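Local structure of fructosyl amine: oxygen oxidoreductase (Aspergillus fumigatus, 3DJE) at residues Y39-A44 with V176-G181; L9-A14 with V33-P38; G185-L190 with A200-G205. The protein catalyses the oxidative deglycation of fructosyl amines with bound FAD, using oxygen as the electron acceptor. One frame throughout, in Å; residues are numbered along the deposited sequence. Where two conformers were deposited one is given.

Contact 1: Y39-A44 with V176-G181; sequences YPVPSA and VKFVTG. With FAD (flavin-adenine dinucleotide), chain C.
Val41 and Phe178 make the apolar part of this surface contact: Val41 CG2 lies 4.0 Å from Phe178 CD1, at the ring atom nearest the loop, and the two side chains cross obliquely. The same methyl also comes within 4.2 Å of Thr180 CG2. The torsion of Val41 (chi1 176°) leaves CG2 anti to the carbonyl carbon, and this is the methyl that meets both Phe178 and Thr180. Ala168 of helix 160-173 packs on both Val41 and Phe178 and covers this patch.

The backbone of Tyr39 and Pro40 packs against the Thr180 side chain, Tyr39 O sitting 3.4 Å from Thr180 CB. Thr180 OG1, held between its own backbone N and carbonyl carbon by chi1 63°, approaches Pro40 CA. Backbone meets backbone where Tyr39 C lies 3.7 Å from Gly181 N.

No direct hydrogen bond joins the segments; one water does so instead, accepting from Val41 N at 2.9 Å and lying 2.8 Å from Thr180 OG1.

Toward the cofactor, Ser43 OG donates to the adenosine ribose oxygen O2B of FAD at 3.1 Å. The Tyr39 hydroxyl links the loop to the rest of the chain through a hydrogen bond to Glu301.

Here the loop that follows the second strand of the Rossmann-type FAD domain packs on the end of the neighbouring parallel edge strand 177-180 while it lines the ribose site.

Contact 2: L9-A14 with V33-P38; sequences LLIVGA and VTVLDP. With FAD (flavin-adenine dinucleotide), chain C.
Leu10 and Leu36, neighbours on one face of two parallel strands, meet methyl to methyl, Leu10 CD1 lying 3.8 Å from Leu36 CD1. Leu10 has CG anti to its backbone N (chi1 -174°), and chi2 of 63° then places CD1, which also packs against Thr34, on the same face. Val12, paired with Leu36 across the strands, puts CG1 against the adenine of FAD, 3.7 Å from C2A.

The opposite face is carried by Ile11, whose CD1, extended by chi2 168°, reaches between two valines of the other strand: it lies 3.9 Å from both Val33 CG1 and Val35 CG2. The second methyl of Val35, CG1, sits 3.6 Å from Ala14 CB. Helix 16-27 covers this face, Ala22 touching both Ile11 and Val35.

Four backbone hydrogen bonds, from Thr34 N to Leu9 O through to Gly13 N to Leu36 O, keep the strands paired in parallel. A water links Leu9 O with Thr34 OG1 at the start of the pair.

At the far end Asp37 points toward the glycine turn. Its OD2 accepts from Ala14 N at 2.7 Å on the anti lone pair and from ribose O3B of FAD at 2.7 Å, while OD1 takes ribose O2B, also at 2.7 Å, and Tyr39 N.

Four donors thus grip one buried carboxylate, which is consistent with its being ionised. As in other Rossmann-type dinucleotide folds, the acid ending the second strand fixes both ribose hydroxyls and, by holding Ala14 N, ties them to the turn after the first.

Contact 3: G185-L190 with A200-G205; sequences GRVVTL and AVTADG. Unlike the reference sequence in segment 200-205: Ala203 (reference Gly). With FAD (flavin-adenine dinucleotide), chain C.
Val188, with chi1 -61°, has CG1 anti to its carbonyl carbon, where it meets Ala203 CB at 3.7 Å, and CG2 between backbone N and carbonyl carbon, 3.4 Å from Val201 O. Ala203 differs here from the reference sequence. Thr189 has OG1 anti to its backbone N (chi1 -174°), donating to Leu190 O, while its CG2 lies alongside Val201. In Val187, CG1 packs on Ala200 CB at 3.9 Å and CG2 approaches the adenine; its CA faces that of Thr202 in a non-hydrogen-bonded pair.

Val188 and Thr189 both face Val201, a classic beta bulge in this antiparallel hairpin. Two bonds span it: Val188 N to Val201 O at 2.8 Å, and Val201 N to Thr189 O. Before the bulge, Ala203 N bonds to Arg186 O in a more bent geometry, 134° at the hydrogen.

The backbone of Val187 is turned to the cofactor. Its N donates to FAD N1A at 3.1 Å, and its O accepts from FAD N6A at 3.1 Å.

A single residue therefore offers one donor and one acceptor, a pattern complementary to the N1/N6 edge of adenine and consistent with its recognition through main-chain atoms.

In the fold
Along the chain the contacts come in series, contact 2 first, then contact 1, then contact 3. Contacts 1 and 2 have centres 8 Å apart and share the six-stranded mixed sheet, where strand 33-37 lies between 9-12 and 177-180; Val35 is joined to Lys177 and Val179 by probable backbone hydrogen bonds. Contact 3 belongs to a separate three-stranded antiparallel sheet, 11 Å from contact 2 and 14 Å from contact 1 between centres. Its hairpin packs on the sheet face of Leu10 and Leu36, through Ala200, Val187 and Thr202. All three touch FAD, so the adenosine half of the cofactor is held by two different sheets and the loop 39-44.

Contact 1: Y39-A44 with V176-G181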
loop_
_atom_site.group_PDB
_atom_site.type_symbol
_atom_site.label_atom_id
_atom_site.label_comp_id
_atom_site.label_asym_id
_atom_site.label_seq_id
_atom_site.Cartn_x
_atom_site.Cartn_y
_atom_site.Cartn_z
ATOM N N TYR A 39 14.865 -9.132 -1.453
ATOM C CA TYR A 39 15.318 -8.382 -0.274
ATOM C C TYR A 39 15.028 -9.149 1.024
ATOM O O TYR A 39 14.049 -9.887 1.092
ATOM C CB TYR A 39 14.639 -7.009 -0.208
ATOM C CG TYR A 39 15.040 -6.054 -1.306
ATOM C CD1 TYR A 39 15.962 -5.034 -1.062
ATOM C CD2 TYR A 39 14.492 -6.158 -2.584
ATOM C CE1 TYR A 39 16.338 -4.147 -2.078
ATOM C CE2 TYR A 39 14.877 -5.279 -3.618
ATOM C CZ TYR A 39 15.794 -4.279 -3.343
ATOM O OH TYR A 39 16.166 -3.398 -4.346
ATOM N N PRO A 40 15.852 -8.948 2.079
ATOM C CA PRO A 40 15.498 -9.540 3.371
ATOM C C PRO A 40 14.180 -8.959 3.881
ATOM O O PRO A 40 13.848 -7.822 3.557
ATOM C CB PRO A 40 16.641 -9.099 4.299
ATOM C CG PRO A 40 17.703 -8.535 3.428
ATOM C CD PRO A 40 17.082 -8.135 2.145
ATOM N N VAL A 41 13.405 -9.743 4.630
ATOM C CA VAL A 41 12.230 -9.189 5.302
ATOM C C VAL A 41 12.708 -8.228 6.400
ATOM O O VAL A 41 13.553 -8.599 7.223
ATOM C CB VAL A 41 11.327 -10.307 5.930
ATOM C CG1 VAL A 41 10.161 -9.711 6.715
ATOM C CG2 VAL A 41 10.801 -11.257 4.849
ATOM N N PRO A 42 12.172 -6.986 6.433
ATOM C CA PRO A 42 11.153 -6.401 5.553
ATOM C C PRO A 42 11.775 -5.776 4.310
ATOM O O PRO A 42 12.748 -5.026 4.408
ATOM C CB PRO A 42 10.510 -5.319 6.432
ATOM C CG PRO A 42 11.643 -4.874 7.352
ATOM C CD PRO A 42 12.600 -6.050 7.491
ATOM N N SER A 43 11.226 -6.099 3.147
ATOM C CA SER A 43 11.866 -5.691 1.910
ATOM C C SER A 43 11.935 -4.172 1.779
ATOM O O SER A 43 10.939 -3.484 2.011
ATOM C CB SER A 43 11.093 -6.236 0.721
ATOM O OG SER A 43 11.582 -5.658 -0.467
ATOM N N ALA A 44 13.088 -3.677 1.341
ATOM C CA ALA A 44 13.274 -2.237 1.115
ATOM C C ALA A 44 12.395 -1.687 -0.008
ATOM O O ALA A 44 12.141 -0.472 -0.037
ATOM C CB ALA A 44 14.724 -1.921 0.847
ATOM N N VAL A 176 6.836 -21.978 7.434
ATOM C CA VAL A 176 7.052 -21.379 6.113
ATOM C C VAL A 176 8.541 -21.067 5.918
ATOM O O VAL A 176 9.216 -20.537 6.824
ATOM C CB VAL A 176 6.181 -20.113 5.904
ATOM C CG1 VAL A 176 6.510 -19.420 4.555
ATOM C CG2 VAL A 176 4.686 -20.457 5.998
ATOM N N LYS A 177 9.035 -21.429 4.738
ATOM C CA LYS A 177 10.418 -21.196 4.335
ATOM C C LYS A 177 10.495 -19.841 3.645
ATOM O O LYS A 177 9.799 -19.605 2.663
ATOM C CB LYS A 177 10.857 -22.302 3.371
ATOM C CG LYS A 177 10.804 -23.705 3.977
ATOM C CD LYS A 177 10.581 -24.789 2.916
ATOM C CE LYS A 177 9.097 -25.073 2.661
ATOM N NZ LYS A 177 8.280 -25.215 3.905
ATOM N N PHE A 178 11.324 -18.944 4.172
ATOM C CA PHE A 178 11.581 -17.673 3.491
ATOM C C PHE A 178 12.966 -17.702 2.896
ATOM O O PHE A 178 13.952 -17.848 3.629
ATOM C CB PHE A 178 11.462 -16.467 4.437
ATOM C CG PHE A 178 10.047 -16.101 4.780
ATOM C CD1 PHE A 178 9.429 -14.994 4.191
ATOM C CD2 PHE A 178 9.327 -16.862 5.689
ATOM C CE1 PHE A 178 8.101 -14.653 4.515
ATOM C CE2 PHE A 178 8.005 -16.538 6.019
ATOM C CZ PHE A 178 7.387 -15.433 5.429
ATOM N N VAL A 179 13.035 -17.548 1.577
ATOM C CA VAL A 179 14.308 -17.485 0.865
ATOM C C VAL A 179 14.444 -16.066 0.319
ATOM O O VAL A 179 13.787 -15.699 -0.658
ATOM C CB VAL A 179 14.395 -18.535 -0.273
ATOM C CG1 VAL A 179 15.747 -18.435 -0.989
ATOM C CG2 VAL A 179 14.150 -19.951 0.281
ATOM N N THR A 180 15.280 -15.274 0.980
ATOM C CA THR A 180 15.301 -13.838 0.745
ATOM C C THR A 180 16.698 -13.329 0.445
ATOM O O THR A 180 17.698 -13.967 0.807
ATOM C CB THR A 180 14.753 -13.057 1.951
ATOM O OG1 THR A 180 15.591 -13.286 3.092
ATOM C CG2 THR A 180 13.308 -13.445 2.248
ATOM N N GLY A 181 16.758 -12.175 -0.203
ATOM C CA GLY A 181 18.031 -11.625 -0.617
ATOM C C GLY A 181 18.307 -11.913 -2.072
ATOM O O GLY A 181 17.600 -12.678 -2.723
HETATM P PA FAD C . 4.610 -4.999 -1.693
HETATM O O1A FAD C . 4.342 -4.987 -0.251
HETATM O O2A FAD C . 5.321 -3.831 -2.299
HETATM O O5B FAD C . 5.393 -6.350 -1.941
HETATM C C5B FAD C . 5.955 -6.703 -3.208
HETATM C C4B FAD C . 7.103 -7.681 -2.925
HETATM O O4B FAD C . 7.463 -8.167 -4.231
HETATM C C3B FAD C . 8.309 -6.876 -2.388
HETATM O O3B FAD C . 8.705 -7.340 -1.087
HETATM C C2B FAD C . 9.380 -7.163 -3.452
HETATM O O2B FAD C . 10.710 -7.339 -2.872
HETATM C C1B FAD C . 8.827 -8.446 -4.135
HETATM N N9A FAD C . 9.564 -8.638 -5.421
HETATM C C8A FAD C . 9.938 -7.709 -6.325
HETATM N N7A FAD C . 10.636 -8.313 -7.309
HETATM C C5A FAD C . 10.701 -9.620 -7.020
HETATM C C6A FAD C . 11.294 -10.724 -7.644
HETATM N N6A FAD C . 11.990 -10.562 -8.794
HETATM N N1A FAD C . 11.167 -11.937 -7.072
HETATM C C2A FAD C . 10.489 -12.104 -5.930
HETATM N N3A FAD C . 9.915 -11.070 -5.305
HETATM C C4A FAD C . 10.012 -9.828 -5.835
HETATM N N1 FAD C . -2.177 1.351 2.066
HETATM C C2 FAD C . -3.032 1.460 3.161
HETATM O O2 FAD C . -3.863 0.588 3.419
HETATM N N3 FAD C . -2.942 2.589 3.976
HETATM C C4 FAD C . -2.035 3.611 3.718
HETATM O O4 FAD C . -1.981 4.596 4.465
HETATM C C4X FAD C . -1.193 3.497 2.601
HETATM N N5 FAD C . -0.283 4.509 2.303
HETATM C C5X FAD C . 0.663 4.304 1.302
HETATM C C6 FAD C . 1.692 5.231 1.160
HETATM C C7 FAD C . 2.680 5.036 0.203
HETATM C C7M FAD C . 3.776 6.104 0.076
HETATM C C8 FAD C . 2.661 3.898 -0.602
HETATM C C8M FAD C . 3.806 3.646 -1.612
HETATM C C9 FAD C . 1.632 2.959 -0.442
HETATM C C9A FAD C . 0.633 3.151 0.521
HETATM N N10 FAD C . -0.421 2.233 0.696
HETATM C C10 FAD C . -1.275 2.366 1.791
HETATM C "C1'" FAD C . -0.616 1.128 -0.253
HETATM C "C2'" FAD C . 0.041 -0.143 0.285
HETATM O "O2'" FAD C . 1.329 0.176 0.856
HETATM C "C3'" FAD C . 0.194 -1.148 -0.852
HETATM O "O3'" FAD C . -1.050 -1.234 -1.577
HETATM C "C4'" FAD C . 0.532 -2.553 -0.341
HETATM O "O4'" FAD C . 1.560 -2.525 0.648
HETATM C "C5'" FAD C . 0.997 -3.410 -1.525
HETATM O "O5'" FAD C . 1.264 -4.748 -1.076
HETATM P P FAD C . 1.844 -5.838 -2.099
HETATM O O1P FAD C . 0.964 -5.888 -3.304
HETATM O O2P FAD C . 2.084 -7.053 -1.294
HETATM O O3P FAD C . 3.272 -5.256 -2.554
HETATM O O HOH W 1 14.576 -12.221 5.518
#

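Contact 2: L9-A14 with V33-P38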
loop_
_atom_site.group_PDB
_atom_site.type_symbol
_atom_site.label_atom_id
_atom_site.label_comp_id
_atom_site.label_asym_id
_atom_site.label_seq_id
_atom_site.Cartn_x
_atom_site.Cartn_y
_atom_site.Cartn_z
ATOM N N LEU A 9 3.994 -25.346 -2.233
ATOM C CA LEU A 9 3.380 -24.068 -2.609
ATOM C C LEU A 9 4.464 -23.007 -2.629
ATOM O O LEU A 9 5.314 -22.966 -1.736
ATOM C CB LEU A 9 2.275 -23.664 -1.624
ATOM C CG LEU A 9 1.190 -24.707 -1.353
ATOM C CD1 LEU A 9 0.198 -24.127 -0.343
ATOM C CD2 LEU A 9 0.470 -25.038 -2.645
ATOM N N LEU A 10 4.433 -22.159 -3.648
ATOM C CA LEU A 10 5.468 -21.149 -3.837
ATOM C C LEU A 10 4.833 -19.783 -3.881
ATOM O O LEU A 10 3.853 -19.589 -4.604
ATOM C CB LEU A 10 6.194 -21.402 -5.151
ATOM C CG LEU A 10 7.414 -20.529 -5.438
ATOM C CD1 LEU A 10 8.513 -20.759 -4.400
ATOM C CD2 LEU A 10 7.938 -20.848 -6.830
ATOM N N ILE A 11 5.363 -18.844 -3.091
ATOM C CA ILE A 11 4.877 -17.465 -3.139
ATOM C C ILE A 11 5.982 -16.578 -3.674
ATOM O O ILE A 11 7.095 -16.576 -3.122
ATOM C CB ILE A 11 4.445 -16.948 -1.755
ATOM C CG1 ILE A 11 3.318 -17.819 -1.200
ATOM C CG2 ILE A 11 4.029 -15.465 -1.824
ATOM C CD1 ILE A 11 3.036 -17.559 0.254
ATOM N N VAL A 12 5.691 -15.855 -4.755
ATOM C CA VAL A 12 6.646 -14.889 -5.321
ATOM C C VAL A 12 6.364 -13.514 -4.729
ATOM O O VAL A 12 5.349 -12.877 -5.057
ATOM C CB VAL A 12 6.592 -14.849 -6.874
ATOM C CG1 VAL A 12 7.572 -13.761 -7.455
ATOM C CG2 VAL A 12 6.913 -16.213 -7.461
ATOM N N GLY A 13 7.252 -13.090 -3.832
ATOM C CA GLY A 13 7.138 -11.825 -3.118
ATOM C C GLY A 13 6.791 -12.006 -1.649
ATOM O O GLY A 13 5.759 -12.595 -1.316
ATOM N N ALA A 14 7.645 -11.484 -0.764
ATOM C CA ALA A 14 7.407 -11.498 0.683
ATOM C C ALA A 14 6.991 -10.116 1.211
ATOM O O ALA A 14 7.364 -9.720 2.318
ATOM C CB ALA A 14 8.666 -12.003 1.417
ATOM N N VAL A 33 5.405 -24.579 2.342
ATOM C CA VAL A 33 5.280 -23.277 1.661
ATOM C C VAL A 33 6.647 -22.616 1.620
ATOM O O VAL A 33 7.352 -22.575 2.635
ATOM C CB VAL A 33 4.308 -22.351 2.439
ATOM C CG1 VAL A 33 4.161 -20.991 1.740
ATOM C CG2 VAL A 33 2.941 -23.032 2.627
ATOM N N THR A 34 7.017 -22.105 0.442
ATOM C CA THR A 34 8.265 -21.364 0.287
ATOM C C THR A 34 7.954 -19.976 -0.252
ATOM O O THR A 34 7.146 -19.831 -1.175
ATOM C CB THR A 34 9.233 -22.087 -0.677
ATOM O OG1 THR A 34 9.521 -23.397 -0.165
ATOM C CG2 THR A 34 10.549 -21.335 -0.800
ATOM N N VAL A 35 8.590 -18.964 0.326
ATOM C CA VAL A 35 8.422 -17.588 -0.144
ATOM C C VAL A 35 9.764 -17.064 -0.641
ATOM O O VAL A 35 10.779 -17.191 0.065
ATOM C CB VAL A 35 7.885 -16.650 0.976
ATOM C CG1 VAL A 35 7.574 -15.248 0.406
ATOM C CG2 VAL A 35 6.622 -17.227 1.628
ATOM N N LEU A 36 9.741 -16.441 -1.822
ATOM C CA LEU A 36 10.951 -15.890 -2.460
ATOM C C LEU A 36 10.887 -14.374 -2.562
ATOM O O LEU A 36 9.902 -13.825 -3.048
ATOM C CB LEU A 36 11.091 -16.445 -3.890
ATOM C CG LEU A 36 11.167 -17.963 -4.062
ATOM C CD1 LEU A 36 11.109 -18.305 -5.556
ATOM C CD2 LEU A 36 12.424 -18.529 -3.421
ATOM N N ASP A 37 11.954 -13.699 -2.154
ATOM C CA ASP A 37 12.009 -12.228 -2.290
ATOM C C ASP A 37 13.473 -11.785 -2.433
ATOM O O ASP A 37 14.323 -12.306 -1.732
ATOM C CB ASP A 37 11.366 -11.593 -1.048
ATOM C CG ASP A 37 10.976 -10.136 -1.248
ATOM O OD1 ASP A 37 11.878 -9.285 -1.416
ATOM O OD2 ASP A 37 9.762 -9.835 -1.235
ATOM N N PRO A 38 13.764 -10.822 -3.340
ATOM C CA PRO A 38 15.131 -10.348 -3.564
ATOM C C PRO A 38 15.707 -9.508 -2.416
ATOM O O PRO A 38 16.915 -9.226 -2.415
ATOM C CB PRO A 38 15.010 -9.496 -4.840
ATOM C CG PRO A 38 13.609 -9.045 -4.880
ATOM C CD PRO A 38 12.804 -10.169 -4.242
HETATM P PA FAD C . 4.610 -4.999 -1.693
HETATM O O1A FAD C . 4.342 -4.987 -0.251
HETATM O O2A FAD C . 5.321 -3.831 -2.299
HETATM O O5B FAD C . 5.393 -6.350 -1.941
HETATM C C5B FAD C . 5.955 -6.703 -3.208
HETATM C C4B FAD C . 7.103 -7.681 -2.925
HETATM O O4B FAD C . 7.463 -8.167 -4.231
HETATM C C3B FAD C . 8.309 -6.876 -2.388
HETATM O O3B FAD C . 8.705 -7.340 -1.087
HETATM C C2B FAD C . 9.380 -7.163 -3.452
HETATM O O2B FAD C . 10.710 -7.339 -2.872
HETATM C C1B FAD C . 8.827 -8.446 -4.135
HETATM N N9A FAD C . 9.564 -8.638 -5.421
HETATM C C8A FAD C . 9.938 -7.709 -6.325
HETATM N N7A FAD C . 10.636 -8.313 -7.309
HETATM C C5A FAD C . 10.701 -9.620 -7.020
HETATM C C6A FAD C . 11.294 -10.724 -7.644
HETATM N N6A FAD C . 11.990 -10.562 -8.794
HETATM N N1A FAD C . 11.167 -11.937 -7.072
HETATM C C2A FAD C . 10.489 -12.104 -5.930
HETATM N N3A FAD C . 9.915 -11.070 -5.305
HETATM C C4A FAD C . 10.012 -9.828 -5.835
HETATM N N1 FAD C . -2.177 1.351 2.066
HETATM C C2 FAD C . -3.032 1.460 3.161
HETATM O O2 FAD C . -3.863 0.588 3.419
HETATM N N3 FAD C . -2.942 2.589 3.976
HETATM C C4 FAD C . -2.035 3.611 3.718
HETATM O O4 FAD C . -1.981 4.596 4.465
HETATM C C4X FAD C . -1.193 3.497 2.601
HETATM N N5 FAD C . -0.283 4.509 2.303
HETATM C C5X FAD C . 0.663 4.304 1.302
HETATM C C6 FAD C . 1.692 5.231 1.160
HETATM C C7 FAD C . 2.680 5.036 0.203
HETATM C C7M FAD C . 3.776 6.104 0.076
HETATM C C8 FAD C . 2.661 3.898 -0.602
HETATM C C8M FAD C . 3.806 3.646 -1.612
HETATM C C9 FAD C . 1.632 2.959 -0.442
HETATM C C9A FAD C . 0.633 3.151 0.521
HETATM N N10 FAD C . -0.421 2.233 0.696
HETATM C C10 FAD C . -1.275 2.366 1.791
HETATM C "C1'" FAD C . -0.616 1.128 -0.253
HETATM C "C2'" FAD C . 0.041 -0.143 0.285
HETATM O "O2'" FAD C . 1.329 0.176 0.856
HETATM C "C3'" FAD C . 0.194 -1.148 -0.852
HETATM O "O3'" FAD C . -1.050 -1.234 -1.577
HETATM C "C4'" FAD C . 0.532 -2.553 -0.341
HETATM O "O4'" FAD C . 1.560 -2.525 0.648
HETATM C "C5'" FAD C . 0.997 -3.410 -1.525
HETATM O "O5'" FAD C . 1.264 -4.748 -1.076
HETATM P P FAD C . 1.844 -5.838 -2.099
HETATM O O1P FAD C . 0.964 -5.888 -3.304
HETATM O O2P FAD C . 2.084 -7.053 -1.294
HETATM O O3P FAD C . 3.272 -5.256 -2.554
HETATM O O HOH W 2 7.539 -24.980 -1.214
#

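Contact 3: G185-L190 with A200-G205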
loop_
_atom_site.group_PDB
_atom_site.type_symbol
_atom_site.label_atom_id
_atom_site.label_comp_id
_atom_site.label_asym_id
_atom_site.label_seq_id
_atom_site.Cartn_x
_atom_site.Cartn_y
_atom_site.Cartn_z
ATOM N N GLY A 185 16.760 -15.107 -3.712
ATOM C CA GLY A 185 15.311 -14.873 -3.690
ATOM C C GLY A 185 14.779 -14.023 -4.829
ATOM O O GLY A 185 13.600 -13.677 -4.833
ATOM N N ARG A 186 15.639 -13.669 -5.790
ATOM C CA ARG A 186 15.217 -12.838 -6.908
ATOM C C ARG A 186 14.710 -13.728 -8.034
ATOM O O ARG A 186 15.502 -14.367 -8.746
ATOM C CB ARG A 186 16.352 -11.925 -7.416
ATOM C CG ARG A 186 15.971 -11.160 -8.682
ATOM C CD ARG A 186 16.922 -10.010 -9.025
ATOM N NE ARG A 186 16.644 -8.817 -8.220
ATOM C CZ ARG A 186 15.574 -8.031 -8.367
ATOM N NH1 ARG A 186 14.653 -8.310 -9.295
ATOM N NH2 ARG A 186 15.414 -6.969 -7.579
ATOM N N VAL A 187 13.396 -13.771 -8.208
ATOM C CA VAL A 187 12.840 -14.567 -9.309
ATOM C C VAL A 187 13.189 -13.891 -10.631
ATOM O O VAL A 187 13.024 -12.671 -10.779
ATOM C CB VAL A 187 11.309 -14.715 -9.189
ATOM C CG1 VAL A 187 10.740 -15.339 -10.443
ATOM C CG2 VAL A 187 10.951 -15.569 -7.967
ATOM N N VAL A 188 13.656 -14.691 -11.593
ATOM C CA VAL A 188 13.997 -14.151 -12.920
ATOM C C VAL A 188 12.998 -14.542 -14.001
ATOM O O VAL A 188 12.898 -13.866 -15.031
ATOM C CB VAL A 188 15.437 -14.498 -13.382
ATOM C CG1 VAL A 188 16.466 -13.894 -12.403
ATOM C CG2 VAL A 188 15.615 -16.010 -13.548
ATOM N N THR A 189 12.290 -15.648 -13.772
ATOM C CA THR A 189 11.168 -16.047 -14.630
ATOM C C THR A 189 10.308 -17.057 -13.906
ATOM O O THR A 189 10.791 -17.772 -13.043
ATOM C CB THR A 189 11.649 -16.671 -15.972
ATOM O OG1 THR A 189 10.517 -16.903 -16.826
ATOM C CG2 THR A 189 12.413 -17.979 -15.747
ATOM N N LEU A 190 9.019 -17.081 -14.236
ATOM C CA LEU A 190 8.208 -18.234 -13.860
ATOM C C LEU A 190 8.576 -19.390 -14.798
ATOM O O LEU A 190 9.172 -19.175 -15.876
ATOM C CB LEU A 190 6.709 -17.892 -13.972
ATOM C CG LEU A 190 6.241 -16.711 -13.104
ATOM C CD1 LEU A 190 4.765 -16.401 -13.373
ATOM C CD2 LEU A 190 6.479 -16.989 -11.615
ATOM N N ALA A 200 9.060 -21.287 -10.258
ATOM C CA ALA A 200 9.904 -20.133 -10.610
ATOM C C ALA A 200 11.377 -20.488 -10.633
ATOM O O ALA A 200 11.805 -21.463 -10.013
ATOM C CB ALA A 200 9.694 -18.996 -9.613
ATOM N N VAL A 201 12.148 -19.670 -11.335
ATOM C CA VAL A 201 13.611 -19.798 -11.312
ATOM C C VAL A 201 14.171 -18.533 -10.683
ATOM O O VAL A 201 13.762 -17.428 -11.060
ATOM C CB VAL A 201 14.185 -19.948 -12.727
ATOM C CG1 VAL A 201 15.705 -20.127 -12.677
ATOM C CG2 VAL A 201 13.529 -21.120 -13.458
ATOM N N THR A 202 15.116 -18.694 -9.749
ATOM C CA THR A 202 15.760 -17.534 -9.111
ATOM C C THR A 202 17.114 -17.212 -9.759
ATOM O O THR A 202 17.659 -18.045 -10.498
ATOM C CB THR A 202 15.891 -17.703 -7.585
ATOM O OG1 THR A 202 16.455 -18.987 -7.291
ATOM C CG2 THR A 202 14.505 -17.623 -6.931
ATOM N N ALA A 203 17.631 -16.016 -9.483
ATOM C CA ALA A 203 18.833 -15.496 -10.153
ATOM C C ALA A 203 20.110 -16.282 -9.848
ATOM O O ALA A 203 21.115 -16.115 -10.566
ATOM C CB ALA A 203 19.039 -14.042 -9.793
ATOM N N ASP A 204 20.098 -17.068 -8.766
ATOM C CA ASP A 204 21.199 -18.006 -8.456
ATOM C C ASP A 204 21.150 -19.275 -9.315
ATOM O O ASP A 204 21.978 -20.187 -9.151
ATOM C CB ASP A 204 21.222 -18.381 -6.965
ATOM C CG ASP A 204 19.956 -19.061 -6.504
ATOM O OD1 ASP A 204 18.945 -19.029 -7.262
ATOM O OD2 ASP A 204 19.957 -19.646 -5.382
ATOM N N GLY A 205 20.194 -19.329 -10.240
ATOM C CA GLY A 205 20.015 -20.507 -11.073
ATOM C C GLY A 205 19.514 -21.694 -10.271
ATOM O O GLY A 205 20.076 -22.810 -10.350
HETATM P PA FAD C . 4.610 -4.999 -1.693
HETATM O O1A FAD C . 4.342 -4.987 -0.251
HETATM O O2A FAD C . 5.321 -3.831 -2.299
HETATM O O5B FAD C . 5.393 -6.350 -1.941
HETATM C C5B FAD C . 5.955 -6.703 -3.208
HETATM C C4B FAD C . 7.103 -7.681 -2.925
HETATM O O4B FAD C . 7.463 -8.167 -4.231
HETATM C C3B FAD C . 8.309 -6.876 -2.388
HETATM O O3B FAD C . 8.705 -7.340 -1.087
HETATM C C2B FAD C . 9.380 -7.163 -3.452
HETATM O O2B FAD C . 10.710 -7.339 -2.872
HETATM C C1B FAD C . 8.827 -8.446 -4.135
HETATM N N9A FAD C . 9.564 -8.638 -5.421
HETATM C C8A FAD C . 9.938 -7.709 -6.325
HETATM N N7A FAD C . 10.636 -8.313 -7.309
HETATM C C5A FAD C . 10.701 -9.620 -7.020
HETATM C C6A FAD C . 11.294 -10.724 -7.644
HETATM N N6A FAD C . 11.990 -10.562 -8.794
HETATM N N1A FAD C . 11.167 -11.937 -7.072
HETATM C C2A FAD C . 10.489 -12.104 -5.930
HETATM N N3A FAD C . 9.915 -11.070 -5.305
HETATM C C4A FAD C . 10.012 -9.828 -5.835
HETATM N N1 FAD C . -2.177 1.351 2.066
HETATM C C2 FAD C . -3.032 1.460 3.161
HETATM O O2 FAD C . -3.863 0.588 3.419
HETATM N N3 FAD C . -2.942 2.589 3.976
HETATM C C4 FAD C . -2.035 3.611 3.718
HETATM O O4 FAD C . -1.981 4.596 4.465
HETATM C C4X FAD C . -1.193 3.497 2.601
HETATM N N5 FAD C . -0.283 4.509 2.303
HETATM C C5X FAD C . 0.663 4.304 1.302
HETATM C C6 FAD C . 1.692 5.231 1.160
HETATM C C7 FAD C . 2.680 5.036 0.203
HETATM C C7M FAD C . 3.776 6.104 0.076
HETATM C C8 FAD C . 2.661 3.898 -0.602
HETATM C C8M FAD C . 3.806 3.646 -1.612
HETATM C C9 FAD C . 1.632 2.959 -0.442
HETATM C C9A FAD C . 0.633 3.151 0.521
HETATM N N10 FAD C . -0.421 2.233 0.696
HETATM C C10 FAD C . -1.275 2.366 1.791
HETATM C "C1'" FAD C . -0.616 1.128 -0.253
HETATM C "C2'" FAD C . 0.041 -0.143 0.285
HETATM O "O2'" FAD C . 1.329 0.176 0.856
HETATM C "C3'" FAD C . 0.194 -1.148 -0.852
HETATM O "O3'" FAD C . -1.050 -1.234 -1.577
HETATM C "C4'" FAD C . 0.532 -2.553 -0.341
HETATM O "O4'" FAD C . 1.560 -2.525 0.648
HETATM C "C5'" FAD C . 0.997 -3.410 -1.525
HETATM O "O5'" FAD C . 1.264 -4.748 -1.076
HETATM P P FAD C . 1.844 -5.838 -2.099
HETATM O O1P FAD C . 0.964 -5.888 -3.304
HETATM O O2P FAD C . 2.084 -7.053 -1.294
HETATM O O3P FAD C . 3.272 -5.256 -2.554
#